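Long-range contacts in snaclec convulxin subunit alpha (PDB 1UMR), which activates platelets by binding the collagen receptor glycoprotein VI, as one subunit of a disulfide-linked snake venom C-type lectin-like assembly: residues Tyr16-Glu21 and Gln59-Ser64; Phe65-Ile70 and Cys104-Lys109; Tyr100-Ser105 and Trp116-Cys121. One frame throughout, in Å; residues are numbered along the deposited sequence.

Contact 1: Tyr16-Glu21 and Gln59-Ser64; sequences YRIFNE and QNIEES
With CG set anti to its carbonyl carbon (chi1 -74°) and a chi2 of -73° turning the amide, N20 reaches from strand 14-20 to the backbone that leaves helix 47-60, while I18 holds CG1 anti to its own N (chi1 173°) and brings CD1 against I61. In this C-type lectin fold the pairing ties a strand of the four-stranded sheet to the exit of the second long helix. It illustrates how one carboxamide can stand in for a strand partner, serving a main-chain acceptor and a main-chain donor on either side of a single residue, I61. ND2 of N20 donates to O of N60 at 3.0 Å, almost straight and lying close to both the donor amide plane and the acceptor carbonyl plane. N of E62 donates to OD1 of N20 at 2.8 Å; this bond is also nearly linear at the hydrogen, but the donor stands above the carbonyl plane. Two bonds of opposite polarity thus fix the flip and rotation of the amide.

Next to these two hydrogen bonds, CD1 of I18 meets CG1 of I61 at 3.8 Å, the two side chains crossing obliquely, and both isoleucines also rest on V68. CG2 of I18 lies 3.7 Å from CB of N60, whose amide heads elsewhere, ND2 to the M56 carbonyl and OD1 to the Y9 hydroxyl. I18 also touches V57 of the helix and V128 of the sheet.

At the surface, the exposed E62 bends at chi2 and lays its carboxylate along N20, with OE2 3.6 Å from CB of N20. N20 is itself the centre of an inverse gamma turn, closed by a weak bond from N of E21 to O of F19 at 2.9 Å.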
loop_
_atom_site.group_PDB
_atom_site.type_symbol
_atom_site.label_atom_id
_atom_site.label_comp_id
_atom_site.label_asym_id
_atom_site.label_seq_id
_atom_site.Cartn_x
_atom_site.Cartn_y
_atom_site.Cartn_z
ATOM N N TYR A 16 -36.678 7.817 -38.578
ATOM C CA TYR A 16 -35.894 6.858 -39.375
ATOM C C TYR A 16 -36.575 6.381 -40.684
ATOM O O TYR A 16 -37.788 6.435 -40.853
ATOM C CB TYR A 16 -35.636 5.599 -38.541
ATOM C CG TYR A 16 -35.003 5.829 -37.194
ATOM C CD1 TYR A 16 -35.767 6.317 -36.154
ATOM C CD2 TYR A 16 -33.594 5.557 -36.957
ATOM C CE1 TYR A 16 -35.260 6.501 -34.914
ATOM C CE2 TYR A 16 -33.017 5.734 -35.724
ATOM C CZ TYR A 16 -33.904 6.220 -34.652
ATOM O OH TYR A 16 -33.468 6.407 -33.367
ATOM N N ARG A 17 -35.794 5.880 -41.630
ATOM C CA ARG A 17 -36.406 5.270 -42.818
ATOM C C ARG A 17 -35.321 4.563 -43.612
ATOM O O ARG A 17 -34.293 5.148 -43.839
ATOM C CB ARG A 17 -37.074 6.311 -43.692
ATOM C CG ARG A 17 -37.677 5.588 -44.927
ATOM C CD ARG A 17 -38.229 6.617 -45.930
ATOM N NE ARG A 17 -39.076 6.228 -47.070
ATOM C CZ ARG A 17 -39.548 7.172 -47.947
ATOM N NH1 ARG A 17 -39.292 8.497 -47.739
ATOM N NH2 ARG A 17 -40.268 6.827 -49.005
ATOM N N ILE A 18 -35.517 3.289 -43.965
ATOM C CA ILE A 18 -34.672 2.627 -44.936
ATOM C C ILE A 18 -35.013 3.023 -46.373
ATOM O O ILE A 18 -36.155 3.009 -46.780
ATOM C CB ILE A 18 -34.668 1.136 -44.728
ATOM C CG1 ILE A 18 -33.914 0.383 -45.849
ATOM C CG2 ILE A 18 -36.090 0.546 -44.421
ATOM C CD1 ILE A 18 -33.747 -0.987 -45.373
ATOM N N PHE A 19 -34.032 3.460 -47.137
ATOM C CA PHE A 19 -34.298 3.652 -48.570
ATOM C C PHE A 19 -33.867 2.393 -49.376
ATOM O O PHE A 19 -32.687 2.048 -49.412
ATOM C CB PHE A 19 -33.640 4.938 -49.077
ATOM C CG PHE A 19 -34.304 6.144 -48.535
ATOM C CD1 PHE A 19 -35.384 6.747 -49.251
ATOM C CD2 PHE A 19 -34.041 6.572 -47.216
ATOM C CE1 PHE A 19 -36.069 7.806 -48.721
ATOM C CE2 PHE A 19 -34.714 7.713 -46.702
ATOM C CZ PHE A 19 -35.767 8.311 -47.431
ATOM N N ASN A 20 -34.812 1.714 -50.015
ATOM C CA ASN A 20 -34.405 0.658 -50.887
ATOM C C ASN A 20 -33.885 1.109 -52.231
ATOM O O ASN A 20 -34.542 0.909 -53.221
ATOM C CB ASN A 20 -35.585 -0.201 -51.080
ATOM C CG ASN A 20 -35.875 -1.051 -49.856
ATOM O OD1 ASN A 20 -35.152 -2.096 -49.487
ATOM N ND2 ASN A 20 -37.008 -0.686 -49.219
ATOM N N GLU A 21 -32.694 1.668 -52.273
ATOM C CA GLU A 21 -32.041 2.238 -53.452
ATOM C C GLU A 21 -30.570 1.940 -53.198
ATOM O O GLU A 21 -30.109 2.018 -52.040
ATOM C CB GLU A 21 -32.088 3.761 -53.438
ATOM C CG GLU A 21 -32.711 4.450 -54.624
ATOM C CD GLU A 21 -33.941 5.184 -54.130
ATOM O OE1 GLU A 21 -35.013 4.528 -54.203
ATOM O OE2 GLU A 21 -33.832 6.368 -53.614
ATOM N N GLN A 59 -38.796 -5.108 -41.517
ATOM C CA GLN A 59 -40.133 -4.921 -42.063
ATOM C C GLN A 59 -40.134 -4.127 -43.305
ATOM O O GLN A 59 -41.181 -4.040 -43.870
ATOM C CB GLN A 59 -41.149 -4.184 -41.120
ATOM C CG GLN A 59 -41.221 -4.674 -39.688
ATOM C CD GLN A 59 -41.665 -6.094 -39.622
ATOM O OE1 GLN A 59 -42.685 -6.384 -40.213
ATOM N NE2 GLN A 59 -40.887 -7.002 -38.935
ATOM N N ASN A 60 -39.060 -3.437 -43.715
ATOM C CA ASN A 60 -39.240 -2.624 -44.925
ATOM C C ASN A 60 -38.230 -2.920 -45.954
ATOM O O ASN A 60 -38.278 -2.381 -47.078
ATOM C CB ASN A 60 -39.335 -1.126 -44.638
ATOM C CG ASN A 60 -40.537 -0.789 -43.656
ATOM O OD1 ASN A 60 -41.517 -0.204 -44.078
ATOM N ND2 ASN A 60 -40.449 -1.217 -42.385
ATOM N N ILE A 61 -37.263 -3.779 -45.636
ATOM C CA ILE A 61 -36.327 -3.953 -46.779
ATOM C C ILE A 61 -36.936 -4.787 -47.995
ATOM O O ILE A 61 -37.651 -5.732 -47.789
ATOM C CB ILE A 61 -35.033 -4.493 -46.245
ATOM C CG1 ILE A 61 -33.944 -4.302 -47.266
ATOM C CG2 ILE A 61 -35.166 -5.999 -45.618
ATOM C CD1 ILE A 61 -32.677 -4.917 -46.717
ATOM N N GLU A 62 -36.701 -4.394 -49.228
ATOM C CA GLU A 62 -37.022 -5.232 -50.331
ATOM C C GLU A 62 -36.356 -6.579 -50.231
ATOM O O GLU A 62 -35.150 -6.650 -49.907
ATOM C CB GLU A 62 -36.650 -4.574 -51.642
ATOM C CG GLU A 62 -37.890 -3.893 -52.236
ATOM C CD GLU A 62 -37.511 -2.643 -53.040
ATOM O OE1 GLU A 62 -38.329 -1.656 -53.079
ATOM O OE2 GLU A 62 -36.393 -2.663 -53.641
ATOM N N GLU A 63 -37.154 -7.645 -50.484
ATOM C CA GLU A 63 -36.697 -9.022 -50.347
ATOM C C GLU A 63 -35.297 -9.390 -51.005
ATOM O O GLU A 63 -34.635 -10.323 -50.552
ATOM C CB GLU A 63 -37.789 -9.969 -50.938
ATOM C CG GLU A 63 -38.630 -10.790 -49.937
ATOM C CD GLU A 63 -39.899 -11.248 -50.751
ATOM O OE1 GLU A 63 -39.992 -11.408 -51.981
ATOM O OE2 GLU A 63 -41.169 -10.646 -50.329
ATOM N N SER A 64 -34.857 -8.697 -52.062
ATOM C CA SER A 64 -33.600 -9.056 -52.729
ATOM C C SER A 64 -32.350 -8.255 -52.335
ATOM O O SER A 64 -31.297 -8.353 -53.008
ATOM C CB SER A 64 -33.765 -8.878 -54.218
ATOM O OG SER A 64 -33.650 -7.508 -54.514
#

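Contact 2: Phe65-Ile70 and Cys104-Lys109; sequences FSHVSI and CSLLKK
The buried end of this pairing is gripped by I70, S105 and L107, whereas the end formed by S66, H67, K108 and K109 lies nearer the surface. CG1 of I70 occupies the crowded position between its backbone N and carbonyl carbon (chi1 70°), which brings it to 3.3 Å from OG of S105. That hydroxyl is bonded to the carbonyl of L72. The other branch, CG2 of I70, meets CD2 of L107 at 3.6 Å, the two side chains crossing at about a right angle. Aromatic packing from another subunit reaches both I70 and S105, so the tight end also faces the assembly. N of I70 donates to O of S105 at 3.2 Å from above the carbonyl plane, and a water bound to OG of S69 donates to the same oxygen, which therefore has two partners.

Between the two ends runs an antiparallel ladder, part of the three-stranded sheet of the C-type lectin fold in which strand 104-108 is the middle strand. V68 and L107 form its hydrogen-bonded pair, each N donating in the carbonyl plane of the other residue; N of L107 stands 2.7 Å from O of V68. H67 with K108 and S69 with L106 are the flanking non-hydrogen-bonded pairs. V68 and L107 lie on one face of the sheet, V68 reaching I18 and V128, while H67, S69, L106 and K108 occupy the other.

Toward solvent the side chains merely run alongside one another. NE2 of H67 lies 3.9 Å from CG of K108, both side chains pointing the same way, and the imidazole might feel the lysine charge. The backbone stays firm: N of K109 donates to a lone pair of O of S66 at 2.7 Å, while the K109 side chain leads away at its end, CB lying 3.6 Å from CB of S66.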
loop_
_atom_site.group_PDB
_atom_site.type_symbol
_atom_site.label_atom_id
_atom_site.label_comp_id
_atom_site.label_asym_id
_atom_site.label_seq_id
_atom_site.Cartn_x
_atom_site.Cartn_y
_atom_site.Cartn_z
ATOM N N PHE A 65 -32.508 -7.394 -51.322
ATOM C CA PHE A 65 -31.399 -6.688 -50.718
ATOM C C PHE A 65 -31.206 -7.382 -49.379
ATOM O O PHE A 65 -32.163 -7.947 -48.788
ATOM C CB PHE A 65 -31.679 -5.164 -50.537
ATOM C CG PHE A 65 -31.919 -4.373 -51.867
ATOM C CD1 PHE A 65 -32.989 -3.432 -51.962
ATOM C CD2 PHE A 65 -31.084 -4.544 -52.977
ATOM C CE1 PHE A 65 -33.228 -2.681 -53.162
ATOM C CE2 PHE A 65 -31.328 -3.828 -54.202
ATOM C CZ PHE A 65 -32.399 -2.867 -54.294
ATOM N N SER A 66 -29.965 -7.380 -48.905
ATOM C CA SER A 66 -29.700 -7.931 -47.584
ATOM C C SER A 66 -28.532 -7.229 -46.821
ATOM O O SER A 66 -28.088 -7.666 -45.755
ATOM C CB SER A 66 -29.427 -9.425 -47.744
ATOM O OG SER A 66 -28.302 -9.550 -48.583
ATOM N N HIS A 67 -28.071 -6.099 -47.325
ATOM C CA HIS A 67 -27.074 -5.328 -46.599
ATOM C C HIS A 67 -27.594 -3.859 -46.468
ATOM O O HIS A 67 -28.197 -3.311 -47.419
ATOM C CB HIS A 67 -25.782 -5.372 -47.442
ATOM C CG HIS A 67 -25.080 -6.684 -47.391
ATOM N ND1 HIS A 67 -23.832 -6.873 -47.916
ATOM C CD2 HIS A 67 -25.451 -7.869 -46.850
ATOM C CE1 HIS A 67 -23.439 -8.110 -47.669
ATOM N NE2 HIS A 67 -24.414 -8.740 -47.033
ATOM N N VAL A 68 -27.381 -3.211 -45.320
ATOM C CA VAL A 68 -27.828 -1.793 -45.177
ATOM C C VAL A 68 -26.711 -0.940 -44.607
ATOM O O VAL A 68 -26.108 -1.269 -43.562
ATOM C CB VAL A 68 -29.126 -1.653 -44.324
ATOM C CG1 VAL A 68 -29.750 -0.264 -44.483
ATOM C CG2 VAL A 68 -30.162 -2.605 -44.829
ATOM N N SER A 69 -26.396 0.129 -45.302
ATOM C CA SER A 69 -25.339 1.042 -44.788
ATOM C C SER A 69 -25.767 1.704 -43.426
ATOM O O SER A 69 -26.910 2.113 -43.275
ATOM C CB SER A 69 -25.043 2.130 -45.813
ATOM O OG SER A 69 -24.086 1.735 -46.805
ATOM N N ILE A 70 -24.863 1.810 -42.454
ATOM C CA ILE A 70 -25.058 2.741 -41.343
ATOM C C ILE A 70 -23.850 3.772 -41.301
ATOM O O ILE A 70 -22.940 3.778 -42.175
ATOM C CB ILE A 70 -25.202 2.046 -40.107
ATOM C CG1 ILE A 70 -23.839 1.468 -39.779
ATOM C CG2 ILE A 70 -26.310 0.960 -40.232
ATOM C CD1 ILE A 70 -23.798 0.521 -38.695
ATOM N N CYS A 104 -16.007 1.705 -44.308
ATOM C CA CYS A 104 -17.409 1.924 -43.991
ATOM C C CYS A 104 -18.040 0.815 -43.133
ATOM O O CYS A 104 -17.338 -0.095 -42.579
ATOM C CB CYS A 104 -18.159 2.186 -45.301
ATOM S SG CYS A 104 -17.644 3.805 -45.716
ATOM N N SER A 105 -19.368 0.871 -42.963
ATOM C CA SER A 105 -20.034 -0.169 -42.151
ATOM C C SER A 105 -21.473 -0.416 -42.521
ATOM O O SER A 105 -22.100 0.357 -43.246
ATOM C CB SER A 105 -19.943 0.126 -40.687
ATOM O OG SER A 105 -20.606 1.349 -40.557
ATOM N N LEU A 106 -21.969 -1.574 -42.081
ATOM C CA LEU A 106 -23.205 -2.073 -42.600
ATOM C C LEU A 106 -23.931 -3.043 -41.649
ATOM O O LEU A 106 -23.355 -3.485 -40.634
ATOM C CB LEU A 106 -22.933 -2.655 -43.988
ATOM C CG LEU A 106 -22.675 -4.098 -44.441
ATOM C CD1 LEU A 106 -21.830 -4.041 -45.660
ATOM C CD2 LEU A 106 -22.087 -4.995 -43.457
ATOM N N LEU A 107 -25.237 -3.261 -41.895
ATOM C CA LEU A 107 -25.956 -4.354 -41.207
ATOM C C LEU A 107 -26.280 -5.449 -42.264
ATOM O O LEU A 107 -26.510 -5.136 -43.442
ATOM C CB LEU A 107 -27.282 -3.795 -40.698
ATOM C CG LEU A 107 -27.531 -3.130 -39.300
ATOM C CD1 LEU A 107 -26.368 -2.963 -38.370
ATOM C CD2 LEU A 107 -28.412 -1.856 -39.399
ATOM N N LYS A 108 -26.366 -6.699 -41.839
ATOM C CA LYS A 108 -26.654 -7.861 -42.687
ATOM C C LYS A 108 -27.995 -8.495 -42.384
ATOM O O LYS A 108 -28.247 -8.806 -41.236
ATOM C CB LYS A 108 -25.619 -8.967 -42.305
ATOM C CG LYS A 108 -24.467 -9.016 -43.184
ATOM C CD LYS A 108 -23.320 -9.660 -42.534
ATOM C CE LYS A 108 -22.103 -9.456 -43.458
ATOM N NZ LYS A 108 -21.220 -10.689 -43.540
ATOM N N LYS A 109 -28.792 -8.816 -43.397
ATOM C CA LYS A 109 -29.994 -9.665 -43.155
ATOM C C LYS A 109 -29.623 -10.960 -42.445
ATOM O O LYS A 109 -30.353 -11.445 -41.581
ATOM C CB LYS A 109 -30.719 -10.058 -44.444
ATOM C CG LYS A 109 -32.169 -10.672 -44.151
ATOM C CD LYS A 109 -33.101 -10.920 -45.472
ATOM C CE LYS A 109 -32.495 -11.859 -46.579
ATOM N NZ LYS A 109 -33.444 -12.881 -47.216
HETATM O O HOH W 1 -21.614 0.922 -46.015
#

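Contact 3: Tyr100-Ser105 and Trp116-Cys121; sequences YITKCS and WFVASC
Covalent, main-chain and water-mediated links all join these segments, which belong to the hairpin of strands 104-108 and 117-119. The covalent one is the disulfide, C104 SG to C121 SG at 2.0 Å with a chi3 of 95°, near the relaxed right-angle value. Both sulfurs lie anti to their carbonyl carbons, beside the backbone N.

Main-chain bonding centres on A119. N of C104 donates to O of A119 at 2.8 Å, nearly along the C=O axis, and N of A119 returns a bond to O of C104 at 3.0 Å from above the carbonyl plane. K103 and C104 both face A119, forming a classic beta bulge. One water takes N-H bonds from K103 and C121 and donates to O of I101, 2.6 Å away.

In the packing, T102 crosses V118 at about a right angle, and CG2 of T102 lies 3.8 Å from N of S120. NZ of K103 is hydrogen-bonded to the carbonyls of N76 and E78. Aromatic side chains of another subunit meet the W116 ring edge-to-face.

With the disulfide springing from the bulge residue C104, the crosslink supplements the backbone bonds where regular pairing stops, consistent with a covalently secured hairpin end.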
loop_
_atom_site.group_PDB
_atom_site.type_symbol
_atom_site.label_atom_id
_atom_site.label_comp_id
_atom_site.label_asym_id
_atom_site.label_seq_id
_atom_site.Cartn_x
_atom_site.Cartn_y
_atom_site.Cartn_z
ATOM N N TYR A 100 -9.447 -4.308 -50.616
ATOM C CA TYR A 100 -9.437 -4.786 -49.214
ATOM C C TYR A 100 -9.496 -3.667 -48.198
ATOM O O TYR A 100 -9.364 -3.913 -46.995
ATOM C CB TYR A 100 -8.211 -5.698 -48.939
ATOM C CG TYR A 100 -8.398 -7.113 -49.509
ATOM C CD1 TYR A 100 -8.243 -7.355 -50.918
ATOM C CD2 TYR A 100 -8.792 -8.182 -48.662
ATOM C CE1 TYR A 100 -8.434 -8.614 -51.447
ATOM C CE2 TYR A 100 -8.983 -9.426 -49.164
ATOM C CZ TYR A 100 -8.781 -9.634 -50.585
ATOM O OH TYR A 100 -9.004 -10.883 -51.112
ATOM N N ILE A 101 -9.654 -2.431 -48.668
ATOM C CA ILE A 101 -9.864 -1.307 -47.755
ATOM C C ILE A 101 -11.307 -1.195 -47.358
ATOM O O ILE A 101 -12.139 -0.872 -48.240
ATOM C CB ILE A 101 -9.332 0.010 -48.367
ATOM C CG1 ILE A 101 -7.803 -0.077 -48.573
ATOM C CG2 ILE A 101 -9.715 1.292 -47.527
ATOM C CD1 ILE A 101 -7.346 1.198 -49.493
ATOM N N THR A 102 -11.602 -1.440 -46.050
ATOM C CA THR A 102 -13.001 -1.580 -45.602
ATOM C C THR A 102 -13.203 -0.587 -44.490
ATOM O O THR A 102 -13.076 -0.949 -43.303
ATOM C CB THR A 102 -13.352 -3.018 -45.089
ATOM O OG1 THR A 102 -12.353 -3.546 -44.157
ATOM C CG2 THR A 102 -13.337 -4.093 -46.292
ATOM N N LYS A 103 -13.480 0.657 -44.894
ATOM C CA LYS A 103 -13.558 1.806 -43.991
ATOM C C LYS A 103 -15.023 2.287 -43.629
ATOM O O LYS A 103 -15.221 3.180 -42.779
ATOM C CB LYS A 103 -12.814 2.975 -44.625
ATOM C CG LYS A 103 -11.316 2.949 -44.488
ATOM C CD LYS A 103 -10.690 4.228 -45.236
ATOM C CE LYS A 103 -9.184 4.428 -44.770
ATOM N NZ LYS A 103 -8.732 5.721 -45.452
ATOM N N CYS A 104 -16.007 1.705 -44.308
ATOM C CA CYS A 104 -17.409 1.924 -43.991
ATOM C C CYS A 104 -18.040 0.815 -43.133
ATOM O O CYS A 104 -17.338 -0.095 -42.579
ATOM C CB CYS A 104 -18.159 2.186 -45.301
ATOM S SG CYS A 104 -17.644 3.805 -45.716
ATOM N N SER A 105 -19.368 0.871 -42.963
ATOM C CA SER A 105 -20.034 -0.169 -42.151
ATOM C C SER A 105 -21.473 -0.416 -42.521
ATOM O O SER A 105 -22.100 0.357 -43.246
ATOM C CB SER A 105 -19.943 0.126 -40.687
ATOM O OG SER A 105 -20.606 1.349 -40.557
ATOM N N TRP A 116 -22.530 -5.064 -36.229
ATOM C CA TRP A 116 -22.046 -4.160 -37.220
ATOM C C TRP A 116 -20.858 -4.782 -37.912
ATOM O O TRP A 116 -19.925 -5.338 -37.236
ATOM C CB TRP A 116 -21.597 -2.823 -36.584
ATOM C CG TRP A 116 -22.614 -2.118 -35.750
ATOM C CD1 TRP A 116 -23.940 -2.262 -35.808
ATOM C CD2 TRP A 116 -22.348 -1.138 -34.715
ATOM N NE1 TRP A 116 -24.520 -1.456 -34.863
ATOM C CE2 TRP A 116 -23.550 -0.747 -34.202
ATOM C CE3 TRP A 116 -21.206 -0.607 -34.176
ATOM C CZ2 TRP A 116 -23.656 0.178 -33.161
ATOM C CZ3 TRP A 116 -21.304 0.327 -33.139
ATOM C CH2 TRP A 116 -22.516 0.691 -32.636
ATOM N N PHE A 117 -20.869 -4.632 -39.239
ATOM C CA PHE A 117 -19.840 -5.245 -40.060
ATOM C C PHE A 117 -19.022 -4.188 -40.818
ATOM O O PHE A 117 -19.589 -3.245 -41.384
ATOM C CB PHE A 117 -20.531 -6.143 -41.092
ATOM C CG PHE A 117 -21.054 -7.428 -40.495
ATOM C CD1 PHE A 117 -20.298 -8.594 -40.604
ATOM C CD2 PHE A 117 -22.298 -7.460 -39.785
ATOM C CE1 PHE A 117 -20.774 -9.798 -40.086
ATOM C CE2 PHE A 117 -22.775 -8.687 -39.240
ATOM C CZ PHE A 117 -21.996 -9.865 -39.377
ATOM N N VAL A 118 -17.707 -4.317 -40.841
ATOM C CA VAL A 118 -16.877 -3.468 -41.694
ATOM C C VAL A 118 -17.159 -3.762 -43.202
ATOM O O VAL A 118 -17.514 -4.880 -43.604
ATOM C CB VAL A 118 -15.443 -3.776 -41.441
ATOM C CG1 VAL A 118 -14.609 -2.900 -42.320
ATOM C CG2 VAL A 118 -15.094 -3.478 -39.972
ATOM N N ALA A 119 -17.044 -2.730 -44.029
ATOM C CA ALA A 119 -17.322 -2.848 -45.437
ATOM C C ALA A 119 -16.534 -1.796 -46.234
ATOM O O ALA A 119 -16.224 -0.727 -45.760
ATOM C CB ALA A 119 -18.895 -2.643 -45.724
ATOM N N SER A 120 -16.350 -2.122 -47.487
ATOM C CA SER A 120 -15.882 -1.269 -48.531
ATOM C C SER A 120 -16.827 -0.068 -48.593
ATOM O O SER A 120 -18.042 -0.256 -48.569
ATOM C CB SER A 120 -15.969 -2.137 -49.838
ATOM O OG SER A 120 -15.671 -1.439 -51.030
ATOM N N CYS A 121 -16.283 1.158 -48.662
ATOM C CA CYS A 121 -17.101 2.330 -48.928
ATOM C C CYS A 121 -17.632 2.373 -50.372
ATOM O O CYS A 121 -18.606 3.121 -50.657
ATOM C CB CYS A 121 -16.341 3.609 -48.607
ATOM S SG CYS A 121 -15.968 3.592 -46.856
HETATM O O HOH W 2 -13.564 1.294 -47.880
#

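Read together, the three contacts step across one lectin domain, each neighbour touching the next. Contacts 1 and 2 have centres 11 Å apart and meet through V68, whose CG2 lies 3.9 Å from CD1 of I61, and through F65, which abuts N20. Contacts 2 and 3 have centres 10 Å apart and share C104 and S105; both use strand 104-108, and N of L106 reaches O of F117 at 3.0 Å. Contacts 1 and 3 do not touch, their nearest atoms being about 11 Å apart. Only contacts 2 and 3 meet another subunit. The chain between strands 67-74 and 104-108 carries C81, disulfide-linked to subunit beta.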